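Local coordinates for putative pachytene checkpoint protein 2 (Caenorhabditis elegans, PDB 4XGU) that binds and hydrolyses ATP as a AAA+ protein remodeler of the PCH2 subfamily and probably plays a key role in meiotic chromosome recombination, at residues B[172-183]-B[311-321]; B[186-197]-B[245-253]. All coordinates share one frame; numbering follows the deposited sequence.

Interaction 1 (B[172-183]-B[311-321]). With ADP (adenosine-5'-diphosphate), chain H.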
loop_
_atom_site.group_PDB
_atom_site.type_symbol
_atom_site.label_atom_id
_atom_site.label_comp_id
_atom_site.label_asym_id
_atom_site.label_seq_id
_atom_site.Cartn_x
_atom_site.Cartn_y
_atom_site.Cartn_z
ATOM N N ASN B 172 20.303 -28.859 -4.906
ATOM C CA ASN B 172 19.307 -28.185 -4.078
ATOM C C ASN B 172 18.388 -29.132 -3.312
ATOM O O ASN B 172 17.813 -28.748 -2.295
ATOM C CB ASN B 172 18.454 -27.248 -4.936
ATOM C CG ASN B 172 19.154 -25.942 -5.251
ATOM O OD1 ASN B 172 19.965 -25.454 -4.465
ATOM N ND2 ASN B 172 18.837 -25.365 -6.404
ATOM N N ARG B 173 18.247 -30.355 -3.818
ATOM C CA ARG B 173 17.357 -31.367 -3.243
ATOM C C ARG B 173 15.891 -30.950 -3.301
ATOM O O ARG B 173 15.055 -31.503 -2.587
ATOM C CB ARG B 173 17.743 -31.681 -1.793
ATOM C CG ARG B 173 18.167 -33.118 -1.564
ATOM C CD ARG B 173 19.676 -33.265 -1.544
ATOM N NE ARG B 173 20.269 -32.654 -0.360
ATOM C CZ ARG B 173 21.573 -32.652 -0.100
ATOM N NH1 ARG B 173 22.417 -33.232 -0.942
ATOM N NH2 ARG B 173 22.032 -32.070 1.001
ATOM N N LEU B 174 15.583 -29.979 -4.153
ATOM C CA LEU B 174 14.205 -29.541 -4.353
ATOM C C LEU B 174 13.821 -29.724 -5.814
ATOM O O LEU B 174 14.639 -29.517 -6.706
ATOM C CB LEU B 174 14.029 -28.078 -3.923
ATOM C CG LEU B 174 12.612 -27.491 -3.833
ATOM C CD1 LEU B 174 12.555 -26.386 -2.792
ATOM C CD2 LEU B 174 12.133 -26.952 -5.173
ATOM N N ILE B 175 12.576 -30.112 -6.058
ATOM C CA ILE B 175 12.076 -30.233 -7.422
ATOM C C ILE B 175 10.696 -29.587 -7.539
ATOM O O ILE B 175 9.867 -29.710 -6.638
ATOM C CB ILE B 175 12.016 -31.706 -7.869
ATOM C CG1 ILE B 175 11.265 -31.838 -9.193
ATOM C CG2 ILE B 175 11.361 -32.559 -6.800
ATOM C CD1 ILE B 175 10.919 -33.259 -9.561
ATOM N N LEU B 176 10.463 -28.890 -8.649
ATOM C CA LEU B 176 9.225 -28.151 -8.856
ATOM C C LEU B 176 8.503 -28.563 -10.139
ATOM O O LEU B 176 9.074 -28.517 -11.227
ATOM C CB LEU B 176 9.520 -26.652 -8.888
ATOM C CG LEU B 176 8.369 -25.692 -9.171
ATOM C CD1 LEU B 176 7.412 -25.650 -7.999
ATOM C CD2 LEU B 176 8.915 -24.308 -9.471
ATOM N N LEU B 177 7.244 -28.965 -9.999
ATOM C CA LEU B 177 6.392 -29.275 -11.145
ATOM C C LEU B 177 5.301 -28.221 -11.273
ATOM O O LEU B 177 4.629 -27.902 -10.294
ATOM C CB LEU B 177 5.764 -30.658 -10.996
ATOM C CG LEU B 177 6.713 -31.852 -10.880
ATOM C CD1 LEU B 177 5.926 -33.123 -10.597
ATOM C CD2 LEU B 177 7.535 -32.003 -12.146
ATOM N N THR B 178 5.126 -27.667 -12.469
ATOM C CA THR B 178 4.088 -26.660 -12.674
ATOM C C THR B 178 3.225 -26.971 -13.893
ATOM O O THR B 178 3.626 -27.730 -14.776
ATOM C CB THR B 178 4.685 -25.252 -12.838
ATOM O OG1 THR B 178 5.465 -25.199 -14.038
ATOM C CG2 THR B 178 5.561 -24.891 -11.646
ATOM N N GLY B 179 2.039 -26.373 -13.928
ATOM C CA GLY B 179 1.106 -26.569 -15.021
ATOM C C GLY B 179 -0.329 -26.392 -14.564
ATOM O O GLY B 179 -0.575 -26.050 -13.408
ATOM N N PRO B 180 -1.287 -26.606 -15.475
ATOM C CA PRO B 180 -2.712 -26.591 -15.130
ATOM C C PRO B 180 -3.054 -27.677 -14.107
ATOM O O PRO B 180 -2.317 -28.656 -13.997
ATOM C CB PRO B 180 -3.400 -26.858 -16.472
ATOM C CG PRO B 180 -2.421 -26.403 -17.495
ATOM C CD PRO B 180 -1.075 -26.739 -16.926
ATOM N N PRO B 181 -4.159 -27.502 -13.365
ATOM C CA PRO B 181 -4.566 -28.436 -12.307
ATOM C C PRO B 181 -4.873 -29.859 -12.787
ATOM O O PRO B 181 -4.779 -30.792 -11.995
ATOM C CB PRO B 181 -5.836 -27.789 -11.741
ATOM C CG PRO B 181 -5.722 -26.352 -12.087
ATOM C CD PRO B 181 -5.034 -26.318 -13.416
ATOM N N GLY B 182 -5.239 -30.029 -14.052
ATOM C CA GLY B 182 -5.684 -31.329 -14.524
ATOM C C GLY B 182 -4.599 -32.253 -15.050
ATOM O O GLY B 182 -4.894 -33.347 -15.532
ATOM N N THR B 183 -3.346 -31.825 -14.944
ATOM C CA THR B 183 -2.238 -32.538 -15.574
ATOM C C THR B 183 -1.691 -33.695 -14.737
ATOM O O THR B 183 -0.989 -34.567 -15.253
ATOM C CB THR B 183 -1.086 -31.579 -15.883
ATOM O OG1 THR B 183 -0.534 -31.091 -14.655
ATOM C CG2 THR B 183 -1.589 -30.410 -16.709
ATOM N N ASP B 311 14.375 -20.258 -8.051
ATOM C CA ASP B 311 15.786 -20.133 -7.704
ATOM C C ASP B 311 16.252 -21.292 -6.828
ATOM O O ASP B 311 17.411 -21.702 -6.895
ATOM C CB ASP B 311 16.046 -18.803 -6.988
ATOM C CG ASP B 311 16.681 -17.763 -7.893
ATOM O OD1 ASP B 311 16.600 -17.914 -9.131
ATOM O OD2 ASP B 311 17.263 -16.793 -7.361
ATOM N N ARG B 312 15.340 -21.819 -6.016
ATOM C CA ARG B 312 15.663 -22.876 -5.062
ATOM C C ARG B 312 15.547 -24.269 -5.670
ATOM O O ARG B 312 15.971 -25.252 -5.069
ATOM C CB ARG B 312 14.757 -22.779 -3.831
ATOM C CG ARG B 312 15.373 -22.018 -2.672
ATOM C CD ARG B 312 14.482 -22.017 -1.439
ATOM N NE ARG B 312 15.120 -21.315 -0.330
ATOM C CZ ARG B 312 15.115 -19.994 -0.188
ATOM N NH1 ARG B 312 14.504 -19.234 -1.085
ATOM N NH2 ARG B 312 15.721 -19.430 0.849
ATOM N N ALA B 313 14.971 -24.346 -6.863
ATOM C CA ALA B 313 14.702 -25.633 -7.484
ATOM C C ALA B 313 15.910 -26.173 -8.244
ATOM O O ALA B 313 16.623 -25.423 -8.910
ATOM C CB ALA B 313 13.502 -25.526 -8.417
ATOM N N ASP B 314 16.137 -27.479 -8.130
ATOM C CA ASP B 314 17.119 -28.168 -8.960
ATOM C C ASP B 314 16.640 -28.188 -10.401
ATOM O O ASP B 314 17.398 -27.906 -11.329
ATOM C CB ASP B 314 17.345 -29.601 -8.475
ATOM C CG ASP B 314 18.329 -29.683 -7.329
ATOM O OD1 ASP B 314 19.400 -29.044 -7.413
ATOM O OD2 ASP B 314 18.030 -30.390 -6.345
ATOM N N ILE B 315 15.368 -28.530 -10.573
ATOM C CA ILE B 315 14.764 -28.615 -11.892
ATOM C C ILE B 315 13.299 -28.185 -11.844
ATOM O O ILE B 315 12.567 -28.533 -10.917
ATOM C CB ILE B 315 14.872 -30.044 -12.459
ATOM C CG1 ILE B 315 14.192 -30.139 -13.825
ATOM C CG2 ILE B 315 14.281 -31.061 -11.488
ATOM C CD1 ILE B 315 14.261 -31.515 -14.444
ATOM N N VAL B 316 12.887 -27.405 -12.838
ATOM C CA VAL B 316 11.497 -26.990 -12.961
ATOM C C VAL B 316 10.895 -27.582 -14.227
ATOM O O VAL B 316 11.324 -27.261 -15.335
ATOM C CB VAL B 316 11.360 -25.462 -12.999
ATOM C CG1 VAL B 316 9.905 -25.070 -13.192
ATOM C CG2 VAL B 316 11.918 -24.846 -11.725
ATOM N N LYS B 317 9.905 -28.454 -14.056
ATOM C CA LYS B 317 9.255 -29.106 -15.186
ATOM C C LYS B 317 7.825 -28.622 -15.383
ATOM O O LYS B 317 7.025 -28.617 -14.447
ATOM C CB LYS B 317 9.262 -30.624 -15.003
ATOM C CG LYS B 317 10.440 -31.318 -15.655
ATOM C CD LYS B 317 10.406 -31.139 -17.165
ATOM C CE LYS B 317 11.612 -31.784 -17.825
ATOM N NZ LYS B 317 11.574 -31.646 -19.308
ATOM N N ASN B 318 7.513 -28.218 -16.610
ATOM C CA ASN B 318 6.160 -27.811 -16.963
ATOM C C ASN B 318 5.360 -28.975 -17.524
ATOM O O ASN B 318 5.754 -29.595 -18.509
ATOM C CB ASN B 318 6.187 -26.661 -17.973
ATOM C CG ASN B 318 6.269 -25.302 -17.304
ATOM O OD1 ASN B 318 7.140 -24.488 -17.618
ATOM N ND2 ASN B 318 5.356 -25.050 -16.372
ATOM N N VAL B 319 4.235 -29.274 -16.884
ATOM C CA VAL B 319 3.359 -30.341 -17.344
ATOM C C VAL B 319 2.109 -29.746 -17.976
ATOM O O VAL B 319 1.311 -29.098 -17.298
ATOM C CB VAL B 319 2.957 -31.276 -16.194
ATOM C CG1 VAL B 319 2.309 -32.525 -16.743
ATOM C CG2 VAL B 319 4.173 -31.635 -15.357
ATOM N N GLY B 320 1.943 -29.958 -19.276
ATOM C CA GLY B 320 0.828 -29.370 -19.992
ATOM C C GLY B 320 -0.375 -30.287 -20.055
ATOM O O GLY B 320 -0.286 -31.462 -19.696
ATOM N N GLN B 321 -1.505 -29.746 -20.501
ATOM C CA GLN B 321 -2.690 -30.560 -20.744
ATOM C C GLN B 321 -2.375 -31.563 -21.850
ATOM O O GLN B 321 -1.639 -31.241 -22.784
ATOM C CB GLN B 321 -3.889 -29.684 -21.124
ATOM C CG GLN B 321 -4.318 -28.680 -20.054
ATOM C CD GLN B 321 -5.117 -29.308 -18.917
ATOM O OE1 GLN B 321 -5.109 -30.525 -18.729
ATOM N NE2 GLN B 321 -5.813 -28.471 -18.154
HETATM P PB ADP H . -2.745 -32.115 -10.167
HETATM O O1B ADP H . -2.408 -31.606 -11.546
HETATM O O2B ADP H . -1.537 -32.496 -9.346
HETATM O O3B ADP H . -3.757 -31.272 -9.422
HETATM P PA ADP H . -3.401 -34.769 -9.451
HETATM O O1A ADP H . -1.999 -35.324 -9.530
HETATM O O2A ADP H . -3.980 -34.355 -8.118
HETATM O O3A ADP H . -3.503 -33.512 -10.460
HETATM O "O5'" ADP H . -4.380 -35.878 -10.083
HETATM C "C5'" ADP H . -5.233 -35.588 -11.187
HETATM C "C4'" ADP H . -6.046 -36.834 -11.514
HETATM O "O4'" ADP H . -6.347 -36.855 -12.911
HETATM C "C3'" ADP H . -5.276 -38.103 -11.193
HETATM O "O3'" ADP H . -5.863 -38.768 -10.070
HETATM C "C2'" ADP H . -5.373 -38.971 -12.431
HETATM O "O2'" ADP H . -6.281 -40.051 -12.195
HETATM C "C1'" ADP H . -5.918 -38.071 -13.528
HETATM N N9 ADP H . -4.816 -37.734 -14.465
HETATM C C8 ADP H . -4.295 -36.504 -14.634
HETATM N N7 ADP H . -3.300 -36.507 -15.557
HETATM C C5 ADP H . -3.170 -37.769 -15.998
HETATM C C6 ADP H . -2.306 -38.466 -16.975
HETATM N N6 ADP H . -1.366 -37.788 -17.675
HETATM N N1 ADP H . -2.490 -39.793 -17.144
HETATM C C2 ADP H . -3.425 -40.472 -16.450
HETATM N N3 ADP H . -4.245 -39.905 -15.545
HETATM C C4 ADP H . -4.172 -38.577 -15.279
#

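Interaction 2 (B[186-197]-B[245-253]). With ADP (adenosine-5'-diphosphate), chain H.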
loop_
_atom_site.group_PDB
_atom_site.type_symbol
_atom_site.label_atom_id
_atom_site.label_comp_id
_atom_site.label_asym_id
_atom_site.label_seq_id
_atom_site.Cartn_x
_atom_site.Cartn_y
_atom_site.Cartn_z
ATOM N N THR B 186 0.686 -33.997 -8.923
ATOM C CA THR B 186 0.726 -34.675 -7.636
ATOM C C THR B 186 0.975 -36.164 -7.828
ATOM O O THR B 186 1.817 -36.751 -7.150
ATOM C CB THR B 186 -0.582 -34.476 -6.849
ATOM O OG1 THR B 186 -0.843 -33.075 -6.695
ATOM C CG2 THR B 186 -0.481 -35.124 -5.477
ATOM N N SER B 187 0.250 -36.763 -8.770
ATOM C CA SER B 187 0.392 -38.187 -9.068
ATOM C C SER B 187 1.819 -38.528 -9.481
ATOM O O SER B 187 2.341 -39.581 -9.115
ATOM C CB SER B 187 -0.589 -38.607 -10.164
ATOM O OG SER B 187 -1.928 -38.542 -9.705
ATOM N N LEU B 188 2.443 -37.633 -10.241
ATOM C CA LEU B 188 3.845 -37.791 -10.613
ATOM C C LEU B 188 4.733 -37.856 -9.376
ATOM O O LEU B 188 5.598 -38.723 -9.267
ATOM C CB LEU B 188 4.301 -36.644 -11.517
ATOM C CG LEU B 188 3.906 -36.703 -12.992
ATOM C CD1 LEU B 188 4.429 -35.479 -13.725
ATOM C CD2 LEU B 188 4.437 -37.974 -13.632
ATOM N N CYS B 189 4.511 -36.935 -8.444
ATOM C CA CYS B 189 5.297 -36.885 -7.218
ATOM C C CYS B 189 5.102 -38.136 -6.371
ATOM O O CYS B 189 6.061 -38.664 -5.812
ATOM C CB CYS B 189 4.934 -35.647 -6.399
ATOM S SG CYS B 189 5.493 -34.094 -7.120
ATOM N N LYS B 190 3.859 -38.597 -6.272
ATOM C CA LYS B 190 3.557 -39.801 -5.510
ATOM C C LYS B 190 4.296 -40.992 -6.106
ATOM O O LYS B 190 5.055 -41.676 -5.417
ATOM C CB LYS B 190 2.052 -40.079 -5.494
ATOM C CG LYS B 190 1.173 -38.929 -5.030
ATOM C CD LYS B 190 1.178 -38.779 -3.523
ATOM C CE LYS B 190 -0.106 -38.123 -3.026
ATOM N NZ LYS B 190 -1.314 -38.945 -3.332
ATOM N N GLY B 191 4.077 -41.225 -7.397
ATOM C CA GLY B 191 4.652 -42.372 -8.078
ATOM C C GLY B 191 6.164 -42.335 -8.116
ATOM O O GLY B 191 6.823 -43.374 -8.016
ATOM N N LEU B 192 6.711 -41.133 -8.265
ATOM C CA LEU B 192 8.157 -40.943 -8.308
ATOM C C LEU B 192 8.807 -41.369 -6.997
ATOM O O LEU B 192 9.803 -42.092 -6.991
ATOM C CB LEU B 192 8.491 -39.485 -8.611
ATOM C CG LEU B 192 9.956 -39.084 -8.483
ATOM C CD1 LEU B 192 10.807 -39.856 -9.475
ATOM C CD2 LEU B 192 10.096 -37.590 -8.691
ATOM N N ALA B 193 8.233 -40.916 -5.888
ATOM C CA ALA B 193 8.703 -41.299 -4.565
ATOM C C ALA B 193 8.502 -42.794 -4.317
ATOM O O ALA B 193 9.289 -43.421 -3.609
ATOM C CB ALA B 193 7.991 -40.484 -3.497
ATOM N N GLN B 194 7.447 -43.360 -4.898
ATOM C CA GLN B 194 7.174 -44.788 -4.757
ATOM C C GLN B 194 8.307 -45.607 -5.359
ATOM O O GLN B 194 8.789 -46.564 -4.751
ATOM C CB GLN B 194 5.848 -45.155 -5.425
ATOM C CG GLN B 194 5.439 -46.619 -5.271
ATOM C CD GLN B 194 4.713 -46.898 -3.964
ATOM O OE1 GLN B 194 4.693 -46.066 -3.057
ATOM N NE2 GLN B 194 4.108 -48.075 -3.867
ATOM N N HIS B 195 8.735 -45.222 -6.556
ATOM C CA HIS B 195 9.796 -45.941 -7.245
ATOM C C HIS B 195 11.140 -45.732 -6.557
ATOM O O HIS B 195 11.888 -46.686 -6.339
ATOM C CB HIS B 195 9.877 -45.510 -8.714
ATOM C CG HIS B 195 8.894 -46.210 -9.604
ATOM N ND1 HIS B 195 9.002 -47.545 -9.927
ATOM C CD2 HIS B 195 7.790 -45.755 -10.244
ATOM C CE1 HIS B 195 8.003 -47.886 -10.722
ATOM N NE2 HIS B 195 7.254 -46.819 -10.930
ATOM N N LEU B 196 11.442 -44.486 -6.215
ATOM C CA LEU B 196 12.718 -44.159 -5.592
ATOM C C LEU B 196 12.922 -44.906 -4.280
ATOM O O LEU B 196 14.025 -45.358 -3.988
ATOM C CB LEU B 196 12.823 -42.656 -5.355
ATOM C CG LEU B 196 13.066 -41.817 -6.609
ATOM C CD1 LEU B 196 13.031 -40.344 -6.263
ATOM C CD2 LEU B 196 14.396 -42.185 -7.251
ATOM N N SER B 197 11.856 -45.041 -3.497
ATOM C CA SER B 197 11.923 -45.768 -2.233
ATOM C C SER B 197 12.318 -47.229 -2.447
ATOM O O SER B 197 13.012 -47.822 -1.621
ATOM C CB SER B 197 10.584 -45.691 -1.504
ATOM O OG SER B 197 9.572 -46.350 -2.245
ATOM N N CYS B 245 17.294 -43.696 6.464
ATOM C CA CYS B 245 15.894 -43.480 6.119
ATOM C C CYS B 245 15.738 -42.213 5.292
ATOM O O CYS B 245 16.182 -41.140 5.702
ATOM C CB CYS B 245 15.022 -43.384 7.372
ATOM S SG CYS B 245 13.335 -42.796 7.038
ATOM N N MET B 246 15.106 -42.334 4.131
ATOM C CA MET B 246 14.891 -41.172 3.283
ATOM C C MET B 246 13.476 -40.642 3.454
ATOM O O MET B 246 12.517 -41.413 3.541
ATOM C CB MET B 246 15.178 -41.500 1.811
ATOM C CG MET B 246 14.213 -42.471 1.156
ATOM S SD MET B 246 14.777 -43.003 -0.478
ATOM C CE MET B 246 15.224 -41.434 -1.221
ATOM N N VAL B 247 13.355 -39.320 3.529
ATOM C CA VAL B 247 12.053 -38.693 3.702
ATOM C C VAL B 247 11.691 -37.861 2.471
ATOM O O VAL B 247 12.542 -37.215 1.857
ATOM C CB VAL B 247 12.007 -37.821 4.990
ATOM C CG1 VAL B 247 12.801 -38.491 6.105
ATOM C CG2 VAL B 247 12.534 -36.424 4.741
ATOM N N PHE B 248 10.421 -37.924 2.089
ATOM C CA PHE B 248 9.919 -37.159 0.959
ATOM C C PHE B 248 8.931 -36.116 1.446
ATOM O O PHE B 248 8.024 -36.428 2.216
ATOM C CB PHE B 248 9.249 -38.071 -0.068
ATOM C CG PHE B 248 10.204 -38.934 -0.836
ATOM C CD1 PHE B 248 10.583 -40.176 -0.351
ATOM C CD2 PHE B 248 10.713 -38.512 -2.052
ATOM C CE1 PHE B 248 11.460 -40.978 -1.061
ATOM C CE2 PHE B 248 11.590 -39.307 -2.767
ATOM C CZ PHE B 248 11.964 -40.543 -2.271
ATOM N N VAL B 249 9.099 -34.878 1.002
ATOM C CA VAL B 249 8.157 -33.834 1.374
ATOM C C VAL B 249 7.430 -33.310 0.149
ATOM O O VAL B 249 8.032 -32.695 -0.730
ATOM C CB VAL B 249 8.853 -32.672 2.092
ATOM C CG1 VAL B 249 7.852 -31.572 2.402
ATOM C CG2 VAL B 249 9.523 -33.165 3.365
ATOM N N LEU B 250 6.129 -33.572 0.090
ATOM C CA LEU B 250 5.302 -33.078 -0.999
ATOM C C LEU B 250 4.524 -31.845 -0.554
ATOM O O LEU B 250 3.946 -31.823 0.532
ATOM C CB LEU B 250 4.342 -34.165 -1.485
ATOM C CG LEU B 250 3.342 -33.734 -2.559
ATOM C CD1 LEU B 250 4.073 -33.261 -3.803
ATOM C CD2 LEU B 250 2.387 -34.865 -2.895
ATOM N N ILE B 251 4.523 -30.817 -1.396
ATOM C CA ILE B 251 3.803 -29.584 -1.104
ATOM C C ILE B 251 2.874 -29.225 -2.265
ATOM O O ILE B 251 3.329 -28.934 -3.370
ATOM C CB ILE B 251 4.778 -28.425 -0.828
ATOM C CG1 ILE B 251 5.670 -28.763 0.369
ATOM C CG2 ILE B 251 4.019 -27.133 -0.578
ATOM C CD1 ILE B 251 6.886 -27.882 0.500
ATOM N N ASP B 252 1.571 -29.256 -2.006
ATOM C CA ASP B 252 0.571 -29.014 -3.042
ATOM C C ASP B 252 0.072 -27.573 -3.030
ATOM O O ASP B 252 0.077 -26.924 -1.984
ATOM C CB ASP B 252 -0.607 -29.972 -2.872
ATOM C CG ASP B 252 -0.184 -31.428 -2.901
ATOM O OD1 ASP B 252 0.637 -31.791 -3.770
ATOM O OD2 ASP B 252 -0.667 -32.208 -2.052
ATOM N N GLU B 253 -0.367 -27.095 -4.194
ATOM C CA GLU B 253 -0.885 -25.735 -4.353
ATOM C C GLU B 253 0.033 -24.697 -3.722
ATOM O O GLU B 253 -0.410 -23.881 -2.913
ATOM C CB GLU B 253 -2.286 -25.618 -3.749
ATOM C CG GLU B 253 -3.389 -26.207 -4.608
ATOM C CD GLU B 253 -4.556 -25.250 -4.788
ATOM O OE1 GLU B 253 -4.724 -24.344 -3.941
ATOM O OE2 GLU B 253 -5.299 -25.398 -5.783
HETATM P PB ADP H . -2.745 -32.115 -10.167
HETATM O O1B ADP H . -2.408 -31.606 -11.546
HETATM O O2B ADP H . -1.537 -32.496 -9.346
HETATM O O3B ADP H . -3.757 -31.272 -9.422
HETATM P PA ADP H . -3.401 -34.769 -9.451
HETATM O O1A ADP H . -1.999 -35.324 -9.530
HETATM O O2A ADP H . -3.980 -34.355 -8.118
HETATM O O3A ADP H . -3.503 -33.512 -10.460
HETATM O "O5'" ADP H . -4.380 -35.878 -10.083
HETATM C "C5'" ADP H . -5.233 -35.588 -11.187
HETATM C "C4'" ADP H . -6.046 -36.834 -11.514
HETATM O "O4'" ADP H . -6.347 -36.855 -12.911
HETATM C "C3'" ADP H . -5.276 -38.103 -11.193
HETATM O "O3'" ADP H . -5.863 -38.768 -10.070
HETATM C "C2'" ADP H . -5.373 -38.971 -12.431
HETATM O "O2'" ADP H . -6.281 -40.051 -12.195
HETATM C "C1'" ADP H . -5.918 -38.071 -13.528
HETATM N N9 ADP H . -4.816 -37.734 -14.465
HETATM C C8 ADP H . -4.295 -36.504 -14.634
HETATM N N7 ADP H . -3.300 -36.507 -15.557
HETATM C C5 ADP H . -3.170 -37.769 -15.998
HETATM C C6 ADP H . -2.306 -38.466 -16.975
HETATM N N6 ADP H . -1.366 -37.788 -17.675
HETATM N N1 ADP H . -2.490 -39.793 -17.144
HETATM C C2 ADP H . -3.425 -40.472 -16.450
HETATM N N3 ADP H . -4.245 -39.905 -15.545
HETATM C C4 ADP H . -4.172 -38.577 -15.279
#

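Interaction 1 (B[172-183]-B[311-321])
The Asp314 carboxylate and the Asn172 amide cross at a slant, their planes 24° apart, at the turn leading into strand 174-178. Asp314 OD1 accepts the backbone N-H of Asn172 on its syn side, N to OD1 2.7 Å and 18° out of the carboxylate plane. OD2 also takes a weak bond from Leu174 N; Arg173 N comes very close to it, but in a bent and doubtful geometry. With CG set opposite the carbonyl carbon (chi1 -83°), the carboxylate swings back to this row of amides. Cut back to an alanine, this position would probably leave Asn172 N without its main acceptor and the weakly held amide of Leu174 without its own, so that the turn could shift. Asn172 ND2 adds a weak bond to Ala313 O at 3.3 Å. At the far end the Gln321 amide crosses the Pro180 ring, Gln321 NE2 lying 3.4 Å from Pro180 CB.

Between these ends, strands 174-178 and 315-318 run parallel in the central sheet of the AAA+ ATPase domain. Strand 315-318 is outermost within the chain, and strand 293-299 flanks 174-178 on its other side. Nearly straight bonds alternate from Leu176 N to Ile315 O, Lys317 N to Leu176 O and Thr178 N to Lys317 O, ending with Val319 N to Thr178 O at 2.7 Å. On one face Leu176 CD2 lies alongside Val316 CG2, 3.8 Å away. On the other, Leu177 CD2 reaches Lys317 CB at 3.6 Å, and Ile175 and Ile315 run side by side against helix 145-161. Lys317 carries its ammonium away to a salt bridge with Glu148. Beyond the strand the chain turns into the P-loop: at Gly179 a side chain would collide with Val319 O, while Thr183 OG1 bonds Pro180 O at 3.1 Å and Thr183 CG2 sits 3.2 Å from Val319 O.

Interaction 2 (B[186-197]-B[245-253])
Phe248 turns its ring toward helix 186-197 with CG opposite the carbonyl carbon (chi1 -71°), setting one face against Ala193. The Ala193 methyl rests over the ring centre in a CH-pi contact, Ala193 CB 3.7 Å from the centroid and 14° off the ring normal. Leu250 instead extends with CG opposite its own backbone N (chi1 175°), and its two methyls part beneath the helix. Leu250 CD1 meets Cys189 CB at 3.6 Å and lies against the sulfur too; CD2 faces the Thr186 methyl and the CD and CE methylenes of Lys190. Leu196 crosses Phe248 at about a right angle, Leu196 CB 3.8 Å from Phe248 CZ. Met246 reaches the last turn more loosely, through SD.

No hydrogen bond joins the two segments. Alternate residues of the strand, Met246, Phe248 and Leu250, supply the buried apolar surface, and the helix runs almost antiparallel above them. Polar atoms gather where the helix begins. Thr186 OG1 stands 3.5 Å from Asp252 OD1, and both Thr186 N, at 2.7 Å, and Thr186 OG1, at 2.8 Å, donate to O2B of ADP. Ser187 N donates to O1A of ADP at 2.8 Å. The Ser187 hydroxyl is a second donor to that oxygen.

Strand 245-251, running into Asp252 and Glu253, has the hydrophobic-then-acidic pattern of a Walker B motif. Its end beside the Walker A threonine on the diphosphate is the layout of P-loop ATPases, where this threonine and the first Walker B acid typically serve the nucleotide's magnesium ion.

Interaction 2 is nested along the chain inside the loop closed by interaction 1, and the two centres lie about 13 Å apart. Strand 174-178 continues through the P-loop into helix 185-199, so 172-183 and 186-197 belong to one strand-loop-helix unit that wraps the phosphates of ADP. Its hydrogen bonds to ADP come from the loop's end and the helix start, Gly184 N and Lys185 NZ among them. Both contacts reach the same sheet, in which strand 293-299 separates 245-251 from 174-178. They also touch directly: Leu177 CD1 packs on Cys189 SG at 3.6 Å, and Val319 CG2 approaches Leu188 CD1 at 4.2 Å. Interaction 1 thus fixes the strand and the first part of the loop, interaction 2 the helix whose first residues meet the phosphates.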